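Local coordinates for protein ecto-NAD+ glycohydrolase (CD38 molecule) (Bos taurus, PDB 3GC6) that belongs to the ADP-ribosyl cyclase family as a CD38-type glycosylated ectoenzyme, with a mainly helical part beside a part built on a parallel sheet, at residues V85-S88 against K89-E92; F149-V152 against L153-F157; S181-R185 against V186-N190; V202-T205 against G206-P209. The protein carries 1 engineered substitution. All coordinates share one frame; numbering follows the deposited sequence.

In the fold
Along the chain the four contacts follow one another, contact 1 to contact 4, each a local turn or helix segment of this ADP-ribosyl cyclase fold. Contact 1 leaves strand 85-88 and contact 4 leaves strand 196-203 of the same four-stranded parallel sheet; both touch one NAG, although their centres lie about 16 Å apart. Contact 3, on helix 182-187, sits between contact 1 and contact 2, its centre about 12 Å from the first and about 10 Å from the second, and touches both. Helix 182-187 thus bridges the sheet edge and helix 145-159, while contact 4 stands apart at the surface, about 30 Å from contact 2 between centres.

Contact 1 (V85-S88 against K89-E92); sequences VFWS and KTKE. With NAG (2-acetamido-2-deoxy-beta-D-glucopyranose), chain C.
The indole of W87 lies against the start of the next helix, with K91 crossing its benzene ring. K91 CA sits over one face, offset toward the rim and 3.9 Å from the centroid of the six-membered ring of W87, a CH-pi contact. K91 CB continues the overlap at 3.7 Å from W87 CZ3, and the lysine chain runs on past CH2. What folds the indole back toward the turn is its first torsion: CG stands between the backbone N and the carbonyl carbon (chi1 62°). T90 approaches differently, its backbone N near the ring plane at the edge and its OG1 3.5 Å from W87 CB.

S88 turns its side chain the other way. Its OG is 3.8 Å from K89 CG, where K89 bends back along the turn in a backbone conformation of positive phi (68°). No hydrogen bond joins the two segments; the polar side-chain ends are held by other parts of the chain: W87 NE1 by a hydrogen bond to E107, K89 NZ by a salt bridge with D178, and T90 OG1 by a hydrogen bond to the carbonyl of V168. T90 occupies the N-cap position without making a capping bond. Its methyl CG2 comes within 3.4 Å of NAG O7, touching the glycan.

The turn joins strand 85-88, at one edge of the parallel sheet, to helix 91-101. Backbone bonds from F86 and S88 tie that strand to strand 164-170, and the F86 ring meets F157 of helix 145-159, while H95 of helix 91-101 packs edge-to-face on W87.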
loop_
_atom_site.group_PDB
_atom_site.type_symbol
_atom_site.label_atom_id
_atom_site.label_comp_id
_atom_site.label_asym_id
_atom_site.label_seq_id
_atom_site.Cartn_x
_atom_site.Cartn_y
_atom_site.Cartn_z
ATOM N N VAL A 85 0.790 -15.531 -16.936
ATOM C CA VAL A 85 -0.181 -16.204 -17.791
ATOM C C VAL A 85 -0.696 -15.259 -18.877
ATOM O O VAL A 85 -1.059 -14.097 -18.579
ATOM C CB VAL A 85 -1.383 -16.640 -16.953
ATOM C CG1 VAL A 85 -2.487 -17.201 -17.857
ATOM C CG2 VAL A 85 -0.917 -17.736 -15.952
ATOM N N PHE A 86 -0.719 -15.748 -20.119
ATOM C CA PHE A 86 -1.343 -15.067 -21.257
ATOM C C PHE A 86 -2.583 -15.858 -21.620
ATOM O O PHE A 86 -2.715 -17.037 -21.255
ATOM C CB PHE A 86 -0.397 -15.092 -22.458
ATOM C CG PHE A 86 0.839 -14.291 -22.250
ATOM C CD1 PHE A 86 0.922 -12.977 -22.746
ATOM C CD2 PHE A 86 1.920 -14.826 -21.542
ATOM C CE1 PHE A 86 2.107 -12.213 -22.535
ATOM C CE2 PHE A 86 3.078 -14.081 -21.324
ATOM C CZ PHE A 86 3.176 -12.774 -21.828
ATOM N N TRP A 87 -3.519 -15.210 -22.301
ATOM C CA TRP A 87 -4.744 -15.916 -22.660
ATOM C C TRP A 87 -5.368 -15.239 -23.866
ATOM O O TRP A 87 -5.111 -14.065 -24.139
ATOM C CB TRP A 87 -5.723 -15.950 -21.464
ATOM C CG TRP A 87 -6.174 -14.556 -21.029
ATOM C CD1 TRP A 87 -5.550 -13.711 -20.132
ATOM C CD2 TRP A 87 -7.323 -13.860 -21.491
ATOM N NE1 TRP A 87 -6.265 -12.516 -20.006
ATOM C CE2 TRP A 87 -7.352 -12.591 -20.850
ATOM C CE3 TRP A 87 -8.339 -14.183 -22.401
ATOM C CZ2 TRP A 87 -8.377 -11.668 -21.075
ATOM C CZ3 TRP A 87 -9.349 -13.252 -22.645
ATOM C CH2 TRP A 87 -9.347 -12.005 -21.990
ATOM N N SER A 88 -6.194 -16.003 -24.578
ATOM C CA SER A 88 -6.902 -15.409 -25.706
ATOM C C SER A 88 -8.160 -16.214 -25.935
ATOM O O SER A 88 -8.083 -17.434 -26.109
ATOM C CB SER A 88 -6.009 -15.473 -26.961
ATOM O OG SER A 88 -6.583 -14.761 -28.059
ATOM N N LYS A 89 -9.310 -15.538 -25.875
ATOM C CA LYS A 89 -10.630 -16.170 -26.086
ATOM C C LYS A 89 -11.033 -17.148 -24.975
ATOM O O LYS A 89 -11.971 -17.920 -25.142
ATOM C CB LYS A 89 -10.744 -16.858 -27.456
ATOM C CG LYS A 89 -10.077 -16.108 -28.633
ATOM C CD LYS A 89 -10.654 -14.717 -28.803
ATOM C CE LYS A 89 -9.997 -13.939 -29.976
ATOM N NZ LYS A 89 -10.167 -14.573 -31.315
ATOM N N THR A 90 -10.352 -17.073 -23.829
ATOM C CA THR A 90 -10.577 -17.989 -22.700
ATOM C C THR A 90 -10.657 -17.195 -21.385
ATOM O O THR A 90 -10.178 -17.651 -20.341
ATOM C CB THR A 90 -9.389 -18.959 -22.567
ATOM O OG1 THR A 90 -8.191 -18.164 -22.517
ATOM C CG2 THR A 90 -9.332 -19.899 -23.776
ATOM N N LYS A 91 -11.295 -16.032 -21.428
ATOM C CA LYS A 91 -11.243 -15.130 -20.278
ATOM C C LYS A 91 -11.590 -15.820 -18.967
ATOM O O LYS A 91 -10.849 -15.728 -17.996
ATOM C CB LYS A 91 -12.197 -13.949 -20.469
ATOM C CG LYS A 91 -12.061 -12.934 -19.348
ATOM C CD LYS A 91 -12.811 -11.643 -19.645
ATOM C CE LYS A 91 -12.591 -10.613 -18.530
ATOM N NZ LYS A 91 -11.190 -10.080 -18.457
ATOM N N GLU A 92 -12.739 -16.469 -18.920
ATOM C CA GLU A 92 -13.190 -17.054 -17.648
ATOM C C GLU A 92 -12.239 -18.175 -17.159
ATOM O O GLU A 92 -11.817 -18.219 -15.998
ATOM C CB GLU A 92 -14.640 -17.561 -17.782
ATOM C CG GLU A 92 -15.728 -16.455 -17.686
ATOM C CD GLU A 92 -15.884 -15.602 -18.958
ATOM O OE1 GLU A 92 -15.313 -16.001 -19.996
ATOM O OE2 GLU A 92 -16.559 -14.537 -18.923
HETATM C C1 NAG C . -14.256 -20.732 -26.166
HETATM C C2 NAG C . -14.573 -20.774 -24.664
HETATM C C3 NAG C . -16.096 -20.682 -24.459
HETATM C C4 NAG C . -16.770 -19.575 -25.283
HETATM C C5 NAG C . -16.278 -19.640 -26.727
HETATM C C6 NAG C . -16.811 -18.490 -27.601
HETATM C C7 NAG C . -12.994 -22.000 -23.234
HETATM C C8 NAG C . -12.469 -23.346 -22.838
HETATM N N2 NAG C . -14.071 -22.005 -24.042
HETATM O O3 NAG C . -16.402 -20.552 -23.084
HETATM O O4 NAG C . -18.197 -19.732 -25.245
HETATM O O5 NAG C . -14.861 -19.569 -26.713
HETATM O O6 NAG C . -16.550 -17.242 -26.991
HETATM O O7 NAG C . -12.455 -20.971 -22.817
#

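Contact 2 (F149-V152 against L153-F157); sequences FWEV and LSERF
L153 pushes one methyl, CD2, toward two aromatic rings from the preceding turn of its helix. It lies 3.9 Å from F149 CZ and 4.1 Å from W150 CZ3, approaching both rings obliquely. The leucine runs alongside the two aromatic side chains, pointing the same way as they do. Those rings also support each other: F149 CE2 sits 3.6 Å above the centre of the W150 ring system. F149 has CG anti to its backbone N (chi1 170°), while W150 has CG beside its own N, and these different first torsions let the neighbouring rings come together.

Behind the methyl runs the backbone ladder of the alpha helix, in which L153 N donates to F149 O at 2.8 Å and the next residues repeat the i to i+4 pattern. S154 adds to it. Its OG donates to W150 O at 2.7 Å, and its backbone N to the same oxygen at 2.9 Å. The two donors arrive from opposite faces of the carbonyl plane, the N 39° out of it and the hydroxyl tilted 26°, so one carbonyl is held twice. The hydroxyl in turn meets NE2 of the engineered Q187. A helical turn apart, E151 OE2 and E155 OE2 stand 5.1 Å from each other; E155 forms a salt bridge with K65, which probably eases the repulsion.

Helix 145-159 lies between its neighbours: I182 and V186 of helix 182-187 touch it at S154, L111 of helix 110-115 packs on L153, and I72 of helix 69-74 reaches V152.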
loop_
_atom_site.group_PDB
_atom_site.type_symbol
_atom_site.label_atom_id
_atom_site.label_comp_id
_atom_site.label_asym_id
_atom_site.label_seq_id
_atom_site.Cartn_x
_atom_site.Cartn_y
_atom_site.Cartn_z
ATOM N N PHE A 149 -4.527 1.834 -24.337
ATOM C CA PHE A 149 -4.104 1.418 -22.991
ATOM C C PHE A 149 -3.799 -0.086 -22.992
ATOM O O PHE A 149 -2.734 -0.535 -22.534
ATOM C CB PHE A 149 -5.220 1.691 -21.981
ATOM C CG PHE A 149 -4.962 1.083 -20.639
ATOM C CD1 PHE A 149 -4.149 1.733 -19.699
ATOM C CD2 PHE A 149 -5.514 -0.145 -20.320
ATOM C CE1 PHE A 149 -3.910 1.134 -18.404
ATOM C CE2 PHE A 149 -5.275 -0.737 -19.062
ATOM C CZ PHE A 149 -4.486 -0.088 -18.120
ATOM N N TRP A 150 -4.743 -0.887 -23.483
ATOM C CA TRP A 150 -4.534 -2.345 -23.381
ATOM C C TRP A 150 -3.390 -2.782 -24.306
ATOM O O TRP A 150 -2.695 -3.754 -24.014
ATOM C CB TRP A 150 -5.841 -3.086 -23.676
ATOM C CG TRP A 150 -6.795 -2.940 -22.545
ATOM C CD1 TRP A 150 -7.948 -2.207 -22.537
ATOM C CD2 TRP A 150 -6.695 -3.541 -21.244
ATOM N NE1 TRP A 150 -8.574 -2.295 -21.301
ATOM C CE2 TRP A 150 -7.805 -3.109 -20.487
ATOM C CE3 TRP A 150 -5.749 -4.371 -20.628
ATOM C CZ2 TRP A 150 -8.012 -3.529 -19.148
ATOM C CZ3 TRP A 150 -5.941 -4.765 -19.314
ATOM C CH2 TRP A 150 -7.063 -4.350 -18.576
ATOM N N GLU A 151 -3.219 -2.076 -25.421
ATOM C CA GLU A 151 -2.127 -2.396 -26.346
ATOM C C GLU A 151 -0.790 -2.130 -25.652
ATOM O O GLU A 151 0.103 -3.000 -25.659
ATOM C CB GLU A 151 -2.311 -1.585 -27.647
ATOM C CG GLU A 151 -1.123 -1.277 -28.511
ATOM C CD GLU A 151 -1.471 -0.083 -29.432
ATOM O OE1 GLU A 151 -2.561 -0.117 -30.054
ATOM O OE2 GLU A 151 -0.715 0.905 -29.493
ATOM N N VAL A 152 -0.602 -0.950 -25.054
ATOM C CA VAL A 152 0.701 -0.655 -24.492
ATOM C C VAL A 152 0.930 -1.467 -23.210
ATOM O O VAL A 152 2.052 -1.918 -22.944
ATOM C CB VAL A 152 0.929 0.864 -24.274
ATOM C CG1 VAL A 152 -0.066 1.420 -23.330
ATOM C CG2 VAL A 152 2.387 1.113 -23.809
ATOM N N LEU A 153 -0.121 -1.662 -22.423
ATOM C CA LEU A 153 0.051 -2.513 -21.240
ATOM C C LEU A 153 0.469 -3.911 -21.670
ATOM O O LEU A 153 1.337 -4.533 -21.037
ATOM C CB LEU A 153 -1.217 -2.592 -20.378
ATOM C CG LEU A 153 -0.969 -2.926 -18.900
ATOM C CD1 LEU A 153 -0.237 -1.773 -18.166
ATOM C CD2 LEU A 153 -2.287 -3.287 -18.231
ATOM N N SER A 154 -0.173 -4.404 -22.716
ATOM C CA SER A 154 0.145 -5.763 -23.247
ATOM C C SER A 154 1.592 -5.867 -23.697
ATOM O O SER A 154 2.278 -6.872 -23.447
ATOM C CB SER A 154 -0.751 -6.085 -24.451
ATOM O OG SER A 154 -2.065 -6.361 -24.035
ATOM N N GLU A 155 2.061 -4.852 -24.416
ATOM C CA GLU A 155 3.476 -4.826 -24.874
ATOM C C GLU A 155 4.434 -4.888 -23.722
ATOM O O GLU A 155 5.397 -5.665 -23.739
ATOM C CB GLU A 155 3.761 -3.553 -25.685
ATOM C CG GLU A 155 3.016 -3.515 -26.997
ATOM C CD GLU A 155 3.391 -2.313 -27.861
ATOM O OE1 GLU A 155 3.912 -1.323 -27.321
ATOM O OE2 GLU A 155 3.128 -2.354 -29.083
ATOM N N ARG A 156 4.192 -4.070 -22.695
ATOM C CA ARG A 156 5.140 -3.996 -21.592
ATOM C C ARG A 156 5.110 -5.313 -20.804
ATOM O O ARG A 156 6.151 -5.833 -20.402
ATOM C CB ARG A 156 4.857 -2.790 -20.717
ATOM C CG ARG A 156 5.060 -1.454 -21.457
ATOM C CD ARG A 156 6.553 -1.192 -21.699
ATOM N NE ARG A 156 7.260 -1.011 -20.432
ATOM C CZ ARG A 156 7.466 0.178 -19.858
ATOM N NH1 ARG A 156 7.017 1.278 -20.448
ATOM N NH2 ARG A 156 8.106 0.263 -18.695
ATOM N N PHE A 157 3.911 -5.896 -20.660
ATOM C CA PHE A 157 3.711 -7.186 -19.966
ATOM C C PHE A 157 4.497 -8.281 -20.720
ATOM O O PHE A 157 5.222 -9.067 -20.100
ATOM C CB PHE A 157 2.200 -7.445 -20.001
ATOM C CG PHE A 157 1.729 -8.734 -19.345
ATOM C CD1 PHE A 157 1.708 -8.870 -17.953
ATOM C CD2 PHE A 157 1.131 -9.732 -20.121
ATOM C CE1 PHE A 157 1.177 -10.042 -17.353
ATOM C CE2 PHE A 157 0.608 -10.898 -19.529
ATOM C CZ PHE A 157 0.640 -11.052 -18.154
#

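Contact 3 (S181-R185 against V186-N190); sequences SIFGR and VQAPN. Engineered in segment 186-190: Q187 (natural residue Glu). With SO4 (sulfate ion), chain G.
F183 and Q187 cross at about a right angle, the phenyl and amide planes 77° apart. The amide oxygen comes to the ring's edge, in its plane, with Q187 OE1 3.4 Å from F183 CD1. A188 takes a face instead, its CB 4.1 Å above the F183 ring and offset toward the rim. With CG anti to the backbone N (chi1 171°), F183 carries its ring forward along the helix, toward Q187 and A188. Q187 is an engineered residue, Glu in the natural sequence; its NE2 is held by S154 of helix 145-159.

I182 and V186 also cross, obliquely, with I182 CG1 4.1 Å from V186 CB. R185 runs alongside V186 instead, its NE 3.8 Å from V186 CG2. P189 lays its ring against the G184 carbonyl, CG 3.3 Å from G184 O.

The backbone widens here. I182 O accepts from both V186 N and Q187 N, the second lying in the carbonyl plane, and A188 N reaches F183 O at 2.8 Å in a nearly straight bond (178°). At the other end S181 caps the helix, its OG accepting from G184 N and also hydrogen-bonded to the D178 carbonyl. I182 N donates to O1 of a sulfate, probably from the crystallisation liquor, at 2.7 Å.

A serine N-cap and a pi-type turn mark this short helix, the connection of a beta-alpha-beta unit between parallel strands 164-170 and 196-203.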
loop_
_atom_site.group_PDB
_atom_site.type_symbol
_atom_site.label_atom_id
_atom_site.label_comp_id
_atom_site.label_asym_id
_atom_site.label_seq_id
_atom_site.Cartn_x
_atom_site.Cartn_y
_atom_site.Cartn_z
ATOM N N SER A 181 -5.903 -11.042 -32.875
ATOM C CA SER A 181 -6.254 -10.830 -31.472
ATOM C C SER A 181 -5.163 -10.029 -30.792
ATOM O O SER A 181 -4.062 -9.893 -31.318
ATOM C CB SER A 181 -6.403 -12.173 -30.740
ATOM O OG SER A 181 -5.149 -12.831 -30.608
ATOM N N ILE A 182 -5.476 -9.482 -29.624
ATOM C CA ILE A 182 -4.446 -8.734 -28.912
ATOM C C ILE A 182 -3.266 -9.658 -28.556
ATOM O O ILE A 182 -2.111 -9.250 -28.573
ATOM C CB ILE A 182 -4.992 -7.960 -27.675
ATOM C CG1 ILE A 182 -3.945 -6.985 -27.144
ATOM C CG2 ILE A 182 -5.565 -8.911 -26.595
ATOM C CD1 ILE A 182 -4.563 -5.887 -26.303
ATOM N N PHE A 183 -3.576 -10.910 -28.231
ATOM C CA PHE A 183 -2.507 -11.853 -27.920
ATOM C C PHE A 183 -1.618 -12.082 -29.153
ATOM O O PHE A 183 -0.379 -12.080 -29.087
ATOM C CB PHE A 183 -3.057 -13.203 -27.424
ATOM C CG PHE A 183 -1.982 -14.253 -27.306
ATOM C CD1 PHE A 183 -1.001 -14.148 -26.341
ATOM C CD2 PHE A 183 -1.946 -15.323 -28.187
ATOM C CE1 PHE A 183 0.029 -15.088 -26.241
ATOM C CE2 PHE A 183 -0.957 -16.300 -28.100
ATOM C CZ PHE A 183 0.049 -16.184 -27.121
ATOM N N GLY A 184 -2.256 -12.244 -30.304
ATOM C CA GLY A 184 -1.504 -12.595 -31.510
ATOM C C GLY A 184 -0.801 -11.403 -32.147
ATOM O O GLY A 184 0.236 -11.553 -32.768
ATOM N N ARG A 185 -1.396 -10.227 -32.007
ATOM C CA ARG A 185 -0.886 -9.040 -32.699
ATOM C C ARG A 185 0.130 -8.273 -31.843
ATOM O O ARG A 185 1.116 -7.729 -32.376
ATOM C CB ARG A 185 -2.065 -8.122 -33.056
ATOM C CG ARG A 185 -1.667 -6.791 -33.698
ATOM C CD ARG A 185 -2.882 -5.860 -33.928
ATOM N NE ARG A 185 -3.620 -5.524 -32.701
ATOM C CZ ARG A 185 -4.769 -6.111 -32.371
ATOM N NH1 ARG A 185 -5.270 -7.030 -33.184
ATOM N NH2 ARG A 185 -5.418 -5.806 -31.255
ATOM N N VAL A 186 -0.105 -8.251 -30.522
ATOM C CA VAL A 186 0.666 -7.404 -29.622
ATOM C C VAL A 186 1.503 -8.191 -28.609
ATOM O O VAL A 186 2.650 -7.832 -28.325
ATOM C CB VAL A 186 -0.256 -6.406 -28.848
ATOM C CG1 VAL A 186 0.587 -5.511 -27.977
ATOM C CG2 VAL A 186 -1.077 -5.571 -29.818
ATOM N N GLN A 187 0.925 -9.250 -28.035
ATOM C CA GLN A 187 1.652 -9.914 -26.934
ATOM C C GLN A 187 2.699 -10.889 -27.440
ATOM O O GLN A 187 3.883 -10.728 -27.151
ATOM C CB GLN A 187 0.678 -10.573 -25.981
ATOM C CG GLN A 187 -0.241 -9.544 -25.290
ATOM C CD GLN A 187 -1.418 -10.166 -24.562
ATOM O OE1 GLN A 187 -1.546 -11.372 -24.451
ATOM N NE2 GLN A 187 -2.283 -9.302 -24.002
ATOM N N ALA A 188 2.290 -11.871 -28.238
ATOM C CA ALA A 188 3.260 -12.880 -28.690
ATOM C C ALA A 188 4.453 -12.262 -29.445
ATOM O O ALA A 188 5.581 -12.623 -29.206
ATOM C CB ALA A 188 2.564 -14.012 -29.516
ATOM N N PRO A 189 4.203 -11.293 -30.345
ATOM C CA PRO A 189 5.330 -10.741 -31.119
ATOM C C PRO A 189 6.302 -9.923 -30.275
ATOM O O PRO A 189 7.411 -9.638 -30.749
ATOM C CB PRO A 189 4.633 -9.818 -32.144
ATOM C CG PRO A 189 3.280 -10.472 -32.316
ATOM C CD PRO A 189 2.894 -10.937 -30.949
ATOM N N ASN A 190 5.881 -9.559 -29.059
ATOM C CA ASN A 190 6.710 -8.727 -28.198
ATOM C C ASN A 190 7.272 -9.482 -26.989
ATOM O O ASN A 190 7.878 -8.862 -26.118
ATOM C CB ASN A 190 5.957 -7.478 -27.762
ATOM C CG ASN A 190 5.796 -6.508 -28.890
ATOM O OD1 ASN A 190 4.670 -6.204 -29.334
ATOM N ND2 ASN A 190 6.927 -6.032 -29.396
HETATM S S SO4 G . -9.204 -10.147 -28.539
HETATM O O1 SO4 G . -8.065 -9.322 -28.942
HETATM O O2 SO4 G . -9.892 -9.474 -27.449
HETATM O O3 SO4 G . -10.074 -10.234 -29.716
HETATM O O4 SO4 G . -8.794 -11.496 -28.155
#

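Contact 4 (V202-T205 against G206-P209); sequences VHDT and GKPP. With NAG (2-acetamido-2-deoxy-beta-D-glucopyranose), chain C.
H203 lays its imidazole against P209, the two crossing at a slant. P209 CG comes 3.6 Å from H203 CD2, while P209 CD lies over one face of the ring, 4.1 Å above its plane and toward the rim. The histidine's CG stands between the backbone N and the carbonyl carbon (chi1 64°), which folds the ring back over the loop that follows. There its ND1 donates to the carbonyl of the next residue, D204 O, at 3.0 Å and with that oxygen close to the ring plane.

The same carbonyl closes the turn. K207 N donates to D204 O at 3.1 Å, reaching it from the face opposite to the imidazole, so the oxygen is gripped by a side chain and a backbone N-H together. D204 to K207 form a type II beta turn with G206 at its third position, where phi is positive (74°), a conformation that favours glycine. The K207 chain, bent at chi3 and chi4, comes back alongside the turn and places CE 3.5 Å from D204 CB.

The D204 carboxylate faces the other way and has two partners. Its OD2 accepts from N2 of the NAG at 2.9 Å, and its OD1 forms a salt bridge with R240, which probably holds the group in position to meet the sugar.

This surface loop continues from strand 196-203 toward helix 216-227. Backbone bonds join V202 to strand 164-170 and H203 to L238 of strand 231-239, from which N237 also packs against both H203 and P209.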
loop_
_atom_site.group_PDB
_atom_site.type_symbol
_atom_site.label_atom_id
_atom_site.label_comp_id
_atom_site.label_asym_id
_atom_site.label_seq_id
_atom_site.Cartn_x
_atom_site.Cartn_y
_atom_site.Cartn_z
ATOM N N VAL A 202 -7.683 -25.756 -24.532
ATOM C CA VAL A 202 -8.664 -26.354 -23.632
ATOM C C VAL A 202 -10.041 -26.259 -24.288
ATOM O O VAL A 202 -10.424 -25.212 -24.806
ATOM C CB VAL A 202 -8.635 -25.624 -22.249
ATOM C CG1 VAL A 202 -9.605 -26.322 -21.290
ATOM C CG2 VAL A 202 -7.219 -25.675 -21.664
ATOM N N HIS A 203 -10.784 -27.373 -24.287
ATOM C CA HIS A 203 -12.078 -27.398 -24.939
ATOM C C HIS A 203 -13.167 -27.515 -23.890
ATOM O O HIS A 203 -12.918 -27.889 -22.738
ATOM C CB HIS A 203 -12.195 -28.568 -25.952
ATOM C CG HIS A 203 -12.127 -29.927 -25.331
ATOM N ND1 HIS A 203 -13.203 -30.512 -24.685
ATOM C CD2 HIS A 203 -11.110 -30.813 -25.246
ATOM C CE1 HIS A 203 -12.844 -31.698 -24.229
ATOM N NE2 HIS A 203 -11.579 -31.905 -24.555
ATOM N N ASP A 204 -14.377 -27.190 -24.313
ATOM C CA ASP A 204 -15.504 -27.225 -23.400
ATOM C C ASP A 204 -15.993 -28.628 -23.116
ATOM O O ASP A 204 -15.900 -29.499 -23.968
ATOM C CB ASP A 204 -16.571 -26.286 -23.910
ATOM C CG ASP A 204 -16.153 -24.844 -23.725
ATOM O OD1 ASP A 204 -16.054 -24.419 -22.557
ATOM O OD2 ASP A 204 -15.890 -24.153 -24.725
ATOM N N THR A 205 -16.481 -28.841 -21.889
ATOM C CA THR A 205 -16.840 -30.180 -21.434
ATOM C C THR A 205 -17.836 -30.819 -22.416
ATOM O O THR A 205 -18.798 -30.183 -22.841
ATOM C CB THR A 205 -17.391 -30.166 -19.956
ATOM O OG1 THR A 205 -17.609 -31.499 -19.473
ATOM C CG2 THR A 205 -18.695 -29.370 -19.856
ATOM N N GLY A 206 -17.549 -32.048 -22.818
ATOM C CA GLY A 206 -18.465 -32.822 -23.663
ATOM C C GLY A 206 -18.551 -32.417 -25.118
ATOM O O GLY A 206 -19.345 -32.961 -25.876
ATOM N N LYS A 207 -17.733 -31.453 -25.522
ATOM C CA LYS A 207 -17.691 -31.060 -26.933
ATOM C C LYS A 207 -16.305 -31.368 -27.507
ATOM O O LYS A 207 -15.294 -30.902 -26.978
ATOM C CB LYS A 207 -18.045 -29.575 -27.081
ATOM C CG LYS A 207 -19.483 -29.260 -26.640
ATOM C CD LYS A 207 -19.908 -27.817 -26.943
ATOM C CE LYS A 207 -19.463 -26.831 -25.869
ATOM N NZ LYS A 207 -20.136 -27.057 -24.541
ATOM N N PRO A 208 -16.248 -32.184 -28.572
ATOM C CA PRO A 208 -14.962 -32.507 -29.179
ATOM C C PRO A 208 -14.232 -31.258 -29.650
ATOM O O PRO A 208 -14.858 -30.322 -30.160
ATOM C CB PRO A 208 -15.340 -33.376 -30.384
ATOM C CG PRO A 208 -16.799 -33.079 -30.633
ATOM C CD PRO A 208 -17.364 -32.846 -29.271
ATOM N N PRO A 209 -12.906 -31.245 -29.480
ATOM C CA PRO A 209 -12.153 -30.027 -29.795
ATOM C C PRO A 209 -12.249 -29.662 -31.267
ATOM O O PRO A 209 -12.350 -30.556 -32.127
ATOM C CB PRO A 209 -10.710 -30.395 -29.449
ATOM C CG PRO A 209 -10.761 -31.672 -28.697
ATOM C CD PRO A 209 -12.058 -32.338 -28.977
HETATM C C1 NAG C . -14.256 -20.732 -26.166
HETATM C C2 NAG C . -14.573 -20.774 -24.664
HETATM C C3 NAG C . -16.096 -20.682 -24.459
HETATM C C4 NAG C . -16.770 -19.575 -25.283
HETATM C C5 NAG C . -16.278 -19.640 -26.727
HETATM C C6 NAG C . -16.811 -18.490 -27.601
HETATM C C7 NAG C . -12.994 -22.000 -23.234
HETATM C C8 NAG C . -12.469 -23.346 -22.838
HETATM N N2 NAG C . -14.071 -22.005 -24.042
HETATM O O3 NAG C . -16.402 -20.552 -23.084
HETATM O O4 NAG C . -18.197 -19.732 -25.245
HETATM O O5 NAG C . -14.861 -19.569 -26.713
HETATM O O6 NAG C . -16.550 -17.242 -26.991
HETATM O O7 NAG C . -12.455 -20.971 -22.817
#